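PrimPol AEP domain (PP-N190) (Cyanophage S-2L, PDB 6ZP9) probably synthesises primers and extends DNA, as the archaeo-eukaryotic primase (AEP) domain of a phage primase-polymerase. Local coordinates at residues T33-I38 against F66-V71; I70-G75 against R160-A165; E91-D96 against G119-H124. All coordinates share one frame; numbering follows the deposited sequence.

Contact 1 (T33-I38 against F66-V71); sequences TRYRAI and FNSYIV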
loop_
_atom_site.group_PDB
_atom_site.type_symbol
_atom_site.label_atom_id
_atom_site.label_comp_id
_atom_site.label_asym_id
_atom_site.label_seq_id
_atom_site.Cartn_x
_atom_site.Cartn_y
_atom_site.Cartn_z
ATOM N N THR A 33 1.983 -2.823 -13.336
ATOM C CA THR A 33 1.396 -2.880 -12.005
ATOM C C THR A 33 0.464 -4.083 -11.887
ATOM O O THR A 33 -0.338 -4.359 -12.784
ATOM C CB THR A 33 0.648 -1.577 -11.703
ATOM O OG1 THR A 33 1.593 -0.503 -11.619
ATOM C CG2 THR A 33 -0.116 -1.666 -10.382
ATOM N N ARG A 34 0.581 -4.802 -10.775
ATOM C CA ARG A 34 -0.194 -6.008 -10.533
ATOM C C ARG A 34 -1.381 -5.697 -9.629
ATOM O O ARG A 34 -1.223 -5.086 -8.566
ATOM C CB ARG A 34 0.684 -7.094 -9.907
ATOM C CG ARG A 34 1.849 -7.510 -10.783
ATOM C CD ARG A 34 1.352 -8.102 -12.091
ATOM N NE ARG A 34 0.609 -9.340 -11.871
ATOM C CZ ARG A 34 0.063 -10.053 -12.845
ATOM N NH1 ARG A 34 0.178 -9.647 -14.100
ATOM N NH2 ARG A 34 -0.592 -11.170 -12.565
ATOM N N TYR A 35 -2.562 -6.121 -10.062
ATOM C CA TYR A 35 -3.810 -5.957 -9.335
ATOM C C TYR A 35 -4.174 -7.266 -8.647
ATOM O O TYR A 35 -3.982 -8.350 -9.210
ATOM C CB TYR A 35 -4.914 -5.547 -10.307
ATOM C CG TYR A 35 -6.291 -5.330 -9.733
ATOM C CD1 TYR A 35 -6.529 -4.338 -8.785
ATOM C CD2 TYR A 35 -7.379 -6.085 -10.185
ATOM C CE1 TYR A 35 -7.806 -4.121 -8.273
ATOM C CE2 TYR A 35 -8.661 -5.875 -9.678
ATOM C CZ TYR A 35 -8.868 -4.889 -8.727
ATOM O OH TYR A 35 -10.134 -4.658 -8.220
ATOM N N ARG A 36 -4.683 -7.168 -7.422
ATOM C CA ARG A 36 -5.226 -8.328 -6.721
ATOM C C ARG A 36 -6.614 -7.964 -6.227
ATOM O O ARG A 36 -6.779 -6.979 -5.504
ATOM C CB ARG A 36 -4.334 -8.777 -5.552
ATOM C CG ARG A 36 -4.698 -10.175 -5.034
ATOM C CD ARG A 36 -3.647 -10.782 -4.104
ATOM N NE ARG A 36 -4.248 -11.678 -3.113
ATOM C CZ ARG A 36 -4.188 -13.008 -3.138
ATOM N NH1 ARG A 36 -4.792 -13.709 -2.186
ATOM N NH2 ARG A 36 -3.524 -13.637 -4.100
ATOM N N ALA A 37 -7.613 -8.728 -6.643
ATOM C CA ALA A 37 -8.975 -8.559 -6.156
ATOM C C ALA A 37 -9.238 -9.665 -5.138
ATOM O O ALA A 37 -9.078 -10.851 -5.452
ATOM C CB ALA A 37 -9.976 -8.612 -7.312
ATOM N N ILE A 38 -9.606 -9.283 -3.918
ATOM C CA ILE A 38 -9.799 -10.230 -2.825
ATOM C C ILE A 38 -11.247 -10.154 -2.364
ATOM O O ILE A 38 -11.773 -9.057 -2.139
ATOM C CB ILE A 38 -8.845 -9.956 -1.649
ATOM C CG1 ILE A 38 -7.398 -9.881 -2.152
ATOM C CG2 ILE A 38 -9.000 -11.038 -0.584
ATOM C CD1 ILE A 38 -6.396 -9.666 -1.053
ATOM N N PHE A 66 -15.566 -7.405 -5.104
ATOM C CA PHE A 66 -14.242 -7.638 -4.538
ATOM C C PHE A 66 -13.663 -6.356 -3.943
ATOM O O PHE A 66 -14.007 -5.246 -4.355
ATOM C CB PHE A 66 -13.275 -8.158 -5.607
ATOM C CG PHE A 66 -13.549 -9.566 -6.074
ATOM C CD1 PHE A 66 -14.539 -9.824 -7.015
ATOM C CD2 PHE A 66 -12.790 -10.623 -5.606
ATOM C CE1 PHE A 66 -14.776 -11.108 -7.461
ATOM C CE2 PHE A 66 -13.025 -11.913 -6.043
ATOM C CZ PHE A 66 -14.020 -12.155 -6.979
ATOM N N ASN A 67 -12.762 -6.517 -2.976
ATOM C CA ASN A 67 -11.910 -5.412 -2.558
ATOM C C ASN A 67 -10.672 -5.356 -3.459
ATOM O O ASN A 67 -10.288 -6.342 -4.095
ATOM C CB ASN A 67 -11.502 -5.551 -1.089
ATOM C CG ASN A 67 -12.614 -5.145 -0.121
ATOM O OD1 ASN A 67 -13.290 -4.138 -0.314
ATOM N ND2 ASN A 67 -12.778 -5.918 0.945
ATOM N N SER A 68 -10.047 -4.181 -3.509
ATOM C CA SER A 68 -9.046 -3.865 -4.519
ATOM C C SER A 68 -7.699 -3.593 -3.870
ATOM O O SER A 68 -7.613 -2.797 -2.930
ATOM C CB SER A 68 -9.469 -2.644 -5.334
ATOM O OG SER A 68 -10.679 -2.890 -6.027
ATOM N N TYR A 69 -6.653 -4.219 -4.412
ATOM C CA TYR A 69 -5.293 -4.131 -3.898
ATOM C C TYR A 69 -4.316 -4.086 -5.067
ATOM O O TYR A 69 -4.596 -4.602 -6.156
ATOM C CB TYR A 69 -4.923 -5.341 -3.028
ATOM C CG TYR A 69 -5.834 -5.582 -1.851
ATOM C CD1 TYR A 69 -7.054 -6.234 -2.017
ATOM C CD2 TYR A 69 -5.482 -5.159 -0.569
ATOM C CE1 TYR A 69 -7.905 -6.461 -0.938
ATOM C CE2 TYR A 69 -6.323 -5.378 0.516
ATOM C CZ TYR A 69 -7.537 -6.035 0.325
ATOM O OH TYR A 69 -8.392 -6.274 1.386
ATOM N N ILE A 70 -3.136 -3.515 -4.819
ATOM C CA ILE A 70 -2.032 -3.626 -5.766
ATOM C C ILE A 70 -0.799 -4.160 -5.056
ATOM O O ILE A 70 -0.574 -3.895 -3.874
ATOM C CB ILE A 70 -1.693 -2.284 -6.450
ATOM C CG1 ILE A 70 -1.565 -1.156 -5.409
ATOM C CG2 ILE A 70 -2.727 -1.975 -7.541
ATOM C CD1 ILE A 70 -0.985 0.139 -6.003
ATOM N N VAL A 71 0.010 -4.911 -5.795
ATOM C CA VAL A 71 1.345 -5.243 -5.322
ATOM C C VAL A 71 2.190 -3.976 -5.369
ATOM O O VAL A 71 2.346 -3.359 -6.431
ATOM C CB VAL A 71 1.963 -6.358 -6.175
ATOM C CG1 VAL A 71 3.337 -6.743 -5.622
ATOM C CG2 VAL A 71 1.036 -7.551 -6.231
HETATM O O HOH W 1 2.582 -4.052 -9.012
#

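Contact 2 (I70-G75 against R160-A165); sequences IVVGDG and RVMRLA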
loop_
_atom_site.group_PDB
_atom_site.type_symbol
_atom_site.label_atom_id
_atom_site.label_comp_id
_atom_site.label_asym_id
_atom_site.label_seq_id
_atom_site.Cartn_x
_atom_site.Cartn_y
_atom_site.Cartn_z
ATOM N N ILE A 70 -3.136 -3.515 -4.819
ATOM C CA ILE A 70 -2.032 -3.626 -5.766
ATOM C C ILE A 70 -0.799 -4.160 -5.056
ATOM O O ILE A 70 -0.574 -3.895 -3.874
ATOM C CB ILE A 70 -1.693 -2.284 -6.450
ATOM C CG1 ILE A 70 -1.565 -1.156 -5.409
ATOM C CG2 ILE A 70 -2.727 -1.975 -7.541
ATOM C CD1 ILE A 70 -0.985 0.139 -6.003
ATOM N N VAL A 71 0.010 -4.911 -5.795
ATOM C CA VAL A 71 1.345 -5.243 -5.322
ATOM C C VAL A 71 2.190 -3.976 -5.369
ATOM O O VAL A 71 2.346 -3.359 -6.431
ATOM C CB VAL A 71 1.963 -6.358 -6.175
ATOM C CG1 VAL A 71 3.337 -6.743 -5.622
ATOM C CG2 VAL A 71 1.036 -7.551 -6.231
ATOM N N VAL A 72 2.723 -3.566 -4.216
ATOM C CA VAL A 72 3.512 -2.336 -4.175
ATOM C C VAL A 72 4.854 -2.541 -4.877
ATOM O O VAL A 72 5.258 -1.735 -5.726
ATOM C CB VAL A 72 3.685 -1.851 -2.722
ATOM C CG1 VAL A 72 4.587 -0.618 -2.663
ATOM C CG2 VAL A 72 2.321 -1.542 -2.083
ATOM N N GLY A 73 5.545 -3.637 -4.566
ATOM C CA GLY A 73 6.799 -3.925 -5.228
ATOM C C GLY A 73 6.621 -4.224 -6.711
ATOM O O GLY A 73 5.521 -4.453 -7.217
ATOM N N ASP A 74 7.744 -4.231 -7.425
ATOM C CA ASP A 74 7.737 -4.333 -8.873
ATOM C C ASP A 74 8.317 -5.661 -9.336
ATOM O O ASP A 74 9.358 -6.098 -8.835
ATOM C CB ASP A 74 8.498 -3.162 -9.477
ATOM C CG ASP A 74 7.693 -1.885 -9.403
ATOM O OD1 ASP A 74 6.535 -1.917 -9.882
ATOM O OD2 ASP A 74 8.186 -0.873 -8.851
ATOM N N GLY A 75 7.629 -6.307 -10.284
ATOM C CA GLY A 75 8.152 -7.514 -10.895
ATOM C C GLY A 75 7.185 -8.677 -11.013
ATOM O O GLY A 75 7.450 -9.605 -11.783
ATOM N N ARG A 160 4.009 -7.902 -0.954
ATOM C CA ARG A 160 2.838 -7.513 -0.174
ATOM C C ARG A 160 1.918 -6.610 -0.992
ATOM O O ARG A 160 2.381 -5.667 -1.646
ATOM C CB ARG A 160 3.277 -6.790 1.100
ATOM C CG ARG A 160 2.139 -6.199 1.935
ATOM C CD ARG A 160 1.106 -7.241 2.303
ATOM N NE ARG A 160 1.713 -8.510 2.712
ATOM C CZ ARG A 160 1.074 -9.452 3.399
ATOM N NH1 ARG A 160 1.692 -10.576 3.731
ATOM N NH2 ARG A 160 -0.188 -9.258 3.763
ATOM N N VAL A 161 0.592 -6.916 -0.971
ATOM C CA VAL A 161 -0.402 -6.068 -1.624
ATOM C C VAL A 161 -0.956 -5.083 -0.606
ATOM O O VAL A 161 -1.016 -5.370 0.593
ATOM C CB VAL A 161 -1.540 -6.890 -2.276
ATOM C CG1 VAL A 161 -0.995 -7.860 -3.300
ATOM C CG2 VAL A 161 -2.372 -7.623 -1.219
ATOM N N MET A 162 -1.389 -3.921 -1.075
ATOM C CA MET A 162 -1.986 -2.892 -0.236
ATOM C C MET A 162 -3.237 -2.354 -0.910
ATOM O O MET A 162 -3.319 -2.296 -2.141
ATOM C CB MET A 162 -0.944 -1.790 0.019
ATOM C CG MET A 162 0.271 -2.165 0.855
ATOM S SD MET A 162 -0.109 -2.483 2.568
ATOM C CE MET A 162 -0.139 -0.777 3.007
ATOM N N ARG A 163 -4.202 -1.939 -0.090
ATOM C CA ARG A 163 -5.460 -1.388 -0.590
ATOM C C ARG A 163 -5.205 -0.293 -1.614
ATOM O O ARG A 163 -4.367 0.590 -1.406
ATOM C CB ARG A 163 -6.238 -0.796 0.537
ATOM C CG ARG A 163 -6.993 -1.802 1.368
ATOM C CD ARG A 163 -8.139 -2.499 0.656
ATOM N NE ARG A 163 -8.732 -3.448 1.553
ATOM C CZ ARG A 163 -9.867 -3.259 2.169
ATOM N NH1 ARG A 163 -10.290 -4.144 3.010
ATOM N NH2 ARG A 163 -10.567 -2.231 1.922
ATOM N N LEU A 164 -5.924 -0.349 -2.736
ATOM C CA LEU A 164 -5.770 0.589 -3.840
ATOM C C LEU A 164 -6.695 1.797 -3.652
ATOM O O LEU A 164 -7.894 1.636 -3.390
ATOM C CB LEU A 164 -6.064 -0.143 -5.153
ATOM C CG LEU A 164 -6.060 0.667 -6.441
ATOM C CD1 LEU A 164 -4.671 1.259 -6.714
ATOM C CD2 LEU A 164 -6.558 -0.186 -7.621
ATOM N N ALA A 165 -6.134 3.005 -3.773
ATOM C CA ALA A 165 -6.925 4.231 -3.674
ATOM C C ALA A 165 -7.956 4.288 -4.790
ATOM O O ALA A 165 -7.738 3.775 -5.888
ATOM C CB ALA A 165 -6.028 5.469 -3.753
HETATM O O HOH W 2 4.918 -4.936 -2.149
#

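Contact 3 (E91-D96 against G119-H124); sequences EWDDGD and GGKSIH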
loop_
_atom_site.group_PDB
_atom_site.type_symbol
_atom_site.label_atom_id
_atom_site.label_comp_id
_atom_site.label_asym_id
_atom_site.label_seq_id
_atom_site.Cartn_x
_atom_site.Cartn_y
_atom_site.Cartn_z
ATOM N N GLU A 91 1.005 -0.108 8.711
ATOM C CA GLU A 91 -0.266 0.254 9.320
ATOM C C GLU A 91 -0.304 -0.309 10.729
ATOM O O GLU A 91 0.283 -1.359 11.001
ATOM C CB GLU A 91 -1.452 -0.303 8.513
ATOM C CG GLU A 91 -1.414 -1.829 8.393
ATOM C CD GLU A 91 -2.589 -2.430 7.623
ATOM O OE1 GLU A 91 -3.725 -1.918 7.722
ATOM O OE2 GLU A 91 -2.378 -3.436 6.915
ATOM N N TRP A 92 -1.009 0.383 11.620
ATOM C CA TRP A 92 -1.332 -0.198 12.915
ATOM C C TRP A 92 -2.540 -1.116 12.785
ATOM O O TRP A 92 -3.449 -0.870 11.989
ATOM C CB TRP A 92 -1.587 0.892 13.955
ATOM C CG TRP A 92 -0.286 1.468 14.463
ATOM C CD1 TRP A 92 0.599 0.871 15.328
ATOM C CD2 TRP A 92 0.298 2.730 14.109
ATOM N NE1 TRP A 92 1.685 1.688 15.536
ATOM C CE2 TRP A 92 1.529 2.833 14.801
ATOM C CE3 TRP A 92 -0.101 3.787 13.276
ATOM C CZ2 TRP A 92 2.359 3.950 14.690
ATOM C CZ3 TRP A 92 0.732 4.894 13.166
ATOM C CH2 TRP A 92 1.949 4.965 13.870
ATOM N N ASP A 93 -2.528 -2.203 13.553
ATOM C CA ASP A 93 -3.630 -3.161 13.504
ATOM C C ASP A 93 -4.933 -2.550 13.997
ATOM O O ASP A 93 -6.014 -2.997 13.598
ATOM C CB ASP A 93 -3.287 -4.408 14.330
ATOM C CG ASP A 93 -3.883 -5.673 13.750
ATOM O OD1 ASP A 93 -4.573 -5.590 12.717
ATOM O OD2 ASP A 93 -3.681 -6.755 14.350
ATOM N N ASP A 94 -4.869 -1.558 14.902
ATOM C CA ASP A 94 -6.052 -0.943 15.498
ATOM C C ASP A 94 -5.630 0.369 16.151
ATOM O O ASP A 94 -4.461 0.770 16.088
ATOM C CB ASP A 94 -6.730 -1.883 16.499
ATOM C CG ASP A 94 -5.796 -2.361 17.606
ATOM O OD1 ASP A 94 -4.946 -1.589 18.106
ATOM O OD2 ASP A 94 -5.927 -3.539 17.993
ATOM N N GLY A 95 -6.557 1.015 16.812
ATOM C CA GLY A 95 -6.360 2.305 17.436
ATOM C C GLY A 95 -7.272 3.359 16.845
ATOM O O GLY A 95 -7.694 3.250 15.692
ATOM N N ASP A 96 -7.597 4.374 17.635
ATOM C CA ASP A 96 -8.410 5.476 17.150
ATOM C C ASP A 96 -7.860 6.004 15.828
ATOM O O ASP A 96 -6.655 6.221 15.691
ATOM C CB ASP A 96 -8.428 6.574 18.211
ATOM C CG ASP A 96 -9.184 7.798 17.763
ATOM O OD1 ASP A 96 -10.427 7.709 17.655
ATOM O OD2 ASP A 96 -8.536 8.842 17.510
ATOM N N GLY A 119 -11.121 3.201 4.381
ATOM C CA GLY A 119 -12.489 2.849 4.675
ATOM C C GLY A 119 -12.643 1.833 5.789
ATOM O O GLY A 119 -13.749 1.684 6.328
ATOM N N GLY A 120 -11.578 1.138 6.155
ATOM C CA GLY A 120 -11.585 0.191 7.243
ATOM C C GLY A 120 -10.943 0.749 8.497
ATOM O O GLY A 120 -10.960 1.957 8.756
ATOM N N LYS A 121 -10.291 -0.164 9.256
ATOM C CA LYS A 121 -9.856 0.166 10.604
ATOM C C LYS A 121 -8.467 0.787 10.666
ATOM O O LYS A 121 -8.035 1.163 11.760
ATOM C CB LYS A 121 -9.878 -1.088 11.485
ATOM C CG LYS A 121 -8.915 -2.172 11.023
ATOM C CD LYS A 121 -8.919 -3.365 11.967
ATOM C CE LYS A 121 -8.108 -4.517 11.398
ATOM N NZ LYS A 121 -6.717 -4.539 11.925
ATOM N N SER A 122 -7.755 0.922 9.545
ATOM C CA SER A 122 -6.360 1.338 9.582
ATOM C C SER A 122 -6.075 2.420 8.548
ATOM O O SER A 122 -6.627 2.410 7.446
ATOM C CB SER A 122 -5.419 0.145 9.259
ATOM O OG SER A 122 -5.536 -0.861 10.250
ATOM N N ILE A 123 -5.241 3.363 8.940
ATOM C CA ILE A 123 -4.575 4.283 8.025
ATOM C C ILE A 123 -3.342 3.585 7.470
ATOM O O ILE A 123 -2.652 2.844 8.191
ATOM C CB ILE A 123 -4.194 5.583 8.761
ATOM C CG1 ILE A 123 -5.434 6.267 9.360
ATOM C CG2 ILE A 123 -3.358 6.521 7.859
ATOM C CD1 ILE A 123 -6.476 6.735 8.343
ATOM N N HIS A 124 -3.051 3.806 6.191
ATOM C CA HIS A 124 -1.831 3.304 5.572
ATOM C C HIS A 124 -0.834 4.446 5.402
ATOM O O HIS A 124 -1.200 5.531 4.935
ATOM C CB HIS A 124 -2.139 2.652 4.224
ATOM C CG HIS A 124 -2.882 1.355 4.343
ATOM N ND1 HIS A 124 -3.183 0.561 3.256
ATOM C CD2 HIS A 124 -3.386 0.717 5.425
ATOM C CE1 HIS A 124 -3.831 -0.515 3.665
ATOM N NE2 HIS A 124 -3.967 -0.445 4.977
HETATM O O HOH W 3 -5.758 -2.384 6.199
HETATM O O HOH W 4 -2.062 2.952 10.770
HETATM O O HOH W 5 -9.395 1.579 14.178
#

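Contact 1 (T33-I38 against F66-V71)
Thr33 meets Ile70 through their CG2 methyls, and the two side chains cross obliquely. Thr33 OG1 is held by the carbonyl of Asp29. The carbonyl O of Arg34 accepts a hydrogen bond from Val71 N at 3.0 Å and also touches CA of Ile70. Water 1 joins Arg34 N to Val71 O. The CB of Arg34 lies 3.7 Å from CG2 of Val71, but its bent chain then leads away to a salt bridge with Asp77.

Tyr35 pairs with Ile70 at a non-hydrogen-bonded position. Its CG is anti to the backbone N (chi1 180°), and the CE1 edge of the ring lies 3.7 Å from Ser68 CB. Tyr35 OH and Ser68 OG share a hydrogen bond of 2.9 Å, with Ser68 OG in the ring plane at the edge. Either hydroxyl could be the donor.

These residues build a regular antiparallel ladder, the central pair of strands in a four-stranded sheet. Strand 49-52 lies beyond strand 34-38, and helix 55-64 covers the face that bears Tyr35, Ala37 and Ser68.

Arg36 and Tyr69 form a hydrogen-bonded pair. Arg36 N reaches Tyr69 O at 2.9 Å in an almost straight bond (176°). The return bond, from Tyr69 N to Arg36 O, is more bent (131°). Arg36 O also sits in plane at the edge of the Tyr69 ring.

Ala37 CB packs 3.7 Å from CB of Phe66. Phe66 CD2 lies 3.6 Å from the carbonyl carbon of Ile38, which sits at the ring edge.

Ile38 exchanges two backbone bonds with Asn67. Its side chain crosses Tyr69 at about a right angle. Ile38 CD1 rests over one ring face, 3.9 Å from the Tyr69 centroid and shifted toward CE1 and CD1 of Tyr69, as a CH-pi contact.

Contact 2 (I70-G75 against R160-A165)
Ile70 and Leu164 meet as a methyl in a notch. CD1 of Leu164 is the bump. It lies 3.9 Å from CG2 of Ile70, equally close to CD1 of that residue, and only slightly farther from CG1. The hollow is thus formed by the two branches of the isoleucine. Its CG1 stands between the backbone N and the carbonyl carbon (chi1 49°). The two side chains cross at about a right angle. Leu23, Ile19 and His22 of helix 16-25 close over this pair.

On the other face, Val71 and Val161 oppose each other at a non-hydrogen-bonded position. Their CA atoms are only 4.2 Å apart, so the side chains are brought close. CG2 of Val71 fits against CG1 of Val161 at 3.6 Å, the side chains meeting at a slant. Val161 CB lies 3.5 Å from Ile70 O.

Val72 supplies a third bump. Its CG2 presses on CG of Met162 at 3.6 Å and touches CB as well. In this conformer, one of two modelled, the methionine chain is bent at chi2 and chi3 and leads off beyond that point. Phe89 of strand 85-90 backs both side chains.

The backbone sets this spacing. Ile70 and Met162 exchange two bonds, N to O each way, both 2.9 Å long. Strand 67-71 ends at Val71, and Val72 N then makes a weak bond of 3.3 Å to Arg160 O. The Arg160 side chain leaves the contact, and NH1 bonds Asn157 OD1. Just past the strand end, Arg160 O accepts a hydrogen bond from water 2, which accepts one from Gly73 N. Antiparallel strand 161-163 forms the outer edge of the four-stranded sheet of this AEP domain.

Contact 3 (E91-D96 against G119-H124)
Glu91 and His124 lie with CA atoms 5.1 Å apart, but beyond them the loop 91-96 forms no strand ladder with 119-124. Water 4 spans the gap, accepting a hydrogen bond from Trp92 N and donating one to Ile123 O. The Glu91 and His124 side chains run side by side, pointing the same way. Glu91 CG stands between the backbone N and the carbonyl carbon (chi1 59°), with an extended chain beyond it. The carboxylate is turned 78° from the ring. Glu91 OE1 sits at the ring edge, 3.1 Å from His124 NE2, in a weak, bent bond (127°). Water 3 also contacts both atoms and lies in the ring plane. Glu91 OE2 goes to Asn155.

In AEP proteins an acidic motif and a Ser-x-His motif line the active site. Glu91 and Asp93 fit the first, Ser122 and His124 the second, so this is probably part of the catalytic pocket.

In one of two modelled conformers, Ser122 OG donates to Trp92 O at 2.7 Å, nearly along the C=O axis, and Ser122 CB lies 3.1 Å from Glu91 OE1. Farther out, Lys121 NZ forms a salt bridge with Asp93 OD1 and also approaches the Asp93 carbonyl, but both separations are doubtfully short. Water 5 donates to both Gly95 O and Lys121 O.

Contacts 1 and 2 are buried and belong to one sheet. They share Ile70 and Val71, so strand 67-71 has strand 34-38 on one flank and 161-163 on the other. Both rest on backbone ladders and apolar packing. Contact 1 adds a hydroxyl pair and a ring face; in contact 2 the side-chain contacts are all apolar. Contact 3 is only partly buried, with exposed charged residues at its outer end. It depends on carboxylates, a lysine, a histidine and bridging waters, as suits a probable active site. Its centre is about 17 Å from that of contact 2, yet Arg163 and one Met162 conformer pack against His124, joining the two sheets. Contacts 1 and 3 do not touch.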